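Local coordinates for hypothetical protein HI0074 (Haemophilus influenzae, PDB 1JOG) that is probably the RNase toxin HepT of a type VII toxin-antitoxin system, neutralized by its partner MntA, probably through AMPylation, at residues S133-L136 and E137-Q141. Sequence-based numbering, arbitrary orientation.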
loop_
_atom_site.group_PDB
_atom_site.type_symbol
_atom_site.label_atom_id
_atom_site.label_comp_id
_atom_site.label_asym_id
_atom_site.label_seq_id
_atom_site.Cartn_x
_atom_site.Cartn_y
_atom_site.Cartn_z
ATOM N N SER A 133 -10.234 5.756 15.879
ATOM C CA SER A 133 -11.157 5.125 16.820
ATOM C C SER A 133 -12.263 6.100 17.241
ATOM O O SER A 133 -13.329 5.661 17.593
ATOM C CB SER A 133 -10.453 4.760 18.081
ATOM O OG SER A 133 -11.293 4.129 19.020
ATOM N N PHE A 134 -12.040 7.414 17.253
ATOM C CA PHE A 134 -13.172 8.223 17.683
ATOM C C PHE A 134 -14.209 8.164 16.600
ATOM O O PHE A 134 -15.355 7.993 16.888
ATOM C CB PHE A 134 -12.813 9.688 17.950
ATOM C CG PHE A 134 -12.456 9.993 19.406
ATOM C CD1 PHE A 134 -11.131 9.828 19.879
ATOM C CD2 PHE A 134 -13.414 10.564 20.279
ATOM C CE1 PHE A 134 -10.758 10.238 21.180
ATOM C CE2 PHE A 134 -13.036 10.971 21.594
ATOM C CZ PHE A 134 -11.704 10.808 22.033
ATOM N N LEU A 135 -13.781 8.312 15.354
ATOM C CA LEU A 135 -14.673 8.275 14.219
ATOM C C LEU A 135 -15.530 7.035 14.259
ATOM O O LEU A 135 -16.741 7.087 14.112
ATOM C CB LEU A 135 -13.858 8.241 12.932
ATOM C CG LEU A 135 -14.616 7.726 11.717
ATOM C CD1 LEU A 135 -15.670 8.891 11.315
ATOM C CD2 LEU A 135 -13.707 7.543 10.544
ATOM N N LEU A 136 -14.884 5.899 14.427
ATOM C CA LEU A 136 -15.592 4.635 14.468
ATOM C C LEU A 136 -16.611 4.659 15.592
ATOM O O LEU A 136 -17.607 3.977 15.506
ATOM C CB LEU A 136 -14.602 3.530 14.705
ATOM C CG LEU A 136 -14.737 2.129 14.178
ATOM C CD1 LEU A 136 -13.425 1.436 14.554
ATOM C CD2 LEU A 136 -15.926 1.407 14.771
ATOM N N GLU A 137 -16.342 5.415 16.661
ATOM C CA GLU A 137 -17.268 5.545 17.798
ATOM C C GLU A 137 -18.561 6.264 17.344
ATOM O O GLU A 137 -19.684 5.766 17.518
ATOM C CB GLU A 137 -16.608 6.347 18.916
ATOM C CG GLU A 137 -16.179 5.497 20.064
ATOM C CD GLU A 137 -15.887 4.060 19.621
ATOM O OE1 GLU A 137 -14.749 3.740 19.139
ATOM O OE2 GLU A 137 -16.834 3.251 19.754
ATOM N N GLN A 138 -18.399 7.452 16.773
ATOM C CA GLN A 138 -19.544 8.169 16.279
ATOM C C GLN A 138 -20.325 7.336 15.264
ATOM O O GLN A 138 -21.546 7.286 15.327
ATOM C CB GLN A 138 -19.119 9.486 15.660
ATOM C CG GLN A 138 -18.390 10.388 16.633
ATOM C CD GLN A 138 -19.275 10.794 17.792
ATOM O OE1 GLN A 138 -19.116 10.297 18.908
ATOM N NE2 GLN A 138 -20.223 11.694 17.531
ATOM N N LEU A 139 -19.640 6.675 14.334
ATOM C CA LEU A 139 -20.349 5.889 13.328
ATOM C C LEU A 139 -21.044 4.715 13.919
ATOM O O LEU A 139 -21.998 4.224 13.325
ATOM C CB LEU A 139 -19.412 5.373 12.257
ATOM C CG LEU A 139 -18.671 6.423 11.474
ATOM C CD1 LEU A 139 -17.482 5.786 10.720
ATOM C CD2 LEU A 139 -19.628 7.097 10.553
ATOM N N ARG A 140 -20.569 4.261 15.086
ATOM C CA ARG A 140 -21.163 3.086 15.740
ATOM C C ARG A 140 -22.623 3.440 16.045
ATOM O O ARG A 140 -23.522 2.620 15.853
ATOM C CB ARG A 140 -20.380 2.661 16.999
ATOM C CG ARG A 140 -20.578 1.140 17.390
ATOM C CD ARG A 140 -19.557 0.641 18.461
ATOM N NE ARG A 140 -18.172 0.843 17.976
ATOM C CZ ARG A 140 -17.085 0.981 18.750
ATOM N NH1 ARG A 140 -17.182 0.933 20.082
ATOM N NH2 ARG A 140 -15.890 1.209 18.202
ATOM N N GLN A 141 -22.854 4.671 16.481
ATOM C CA GLN A 141 -24.210 5.156 16.690
ATOM C C GLN A 141 -24.871 5.417 15.268
ATOM O O GLN A 141 -25.717 4.590 14.813
ATOM C CB GLN A 141 -24.109 6.425 17.538
ATOM C CG GLN A 141 -23.419 6.159 18.863
ATOM C CD GLN A 141 -22.865 7.425 19.524
ATOM O OE1 GLN A 141 -21.860 7.960 19.069
ATOM N NE2 GLN A 141 -23.521 7.904 20.604
#
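Leu139 N donates to Leu135 O over 2.9 Å, a nearly straight bond with an N-H...O angle of 170°. Two residues earlier, Glu137 N reaches Ser133 O at 3.2 Å from above the carbonyl plane, a more bent bond at 139°, while Arg140 N makes only a weak bond to Leu136 O. Beside the Ser133 bond, the Glu137 side chain bends at chi2 (27°), which brings OE1 to 3.5 Å from Ser133 OG, a weak hydrogen bond at most, since the hydroxyl proton has another acceptor within reach. The i to i+4 backbone bonds belong to the last turns of helix 125-140, the C-terminal helix of this all-helical fold, which packs against helices 8-26 and 36-68. Beyond this stretch of helix, Gln138 NE2 is hydrogen-bonded to Gly91 O. Apolar contact follows the same spacing. Leu139 CD1 rests 3.6 Å from Leu135 CG, the two side chains crossing at a slant, and its neighbours are Met60 and Gln64 of helix 36-68 and Leu11 of helix 8-26. Leu135 leans on Ser57 and Met61. One residue further round the helix, Leu136 CD2 meets the guanidinium of Arg140 at its edge, 3.4 Å from NH2; the bend at chi3 (-57°) turns that group back toward the leucine, whose side chain also touches Asp12 and Phe15.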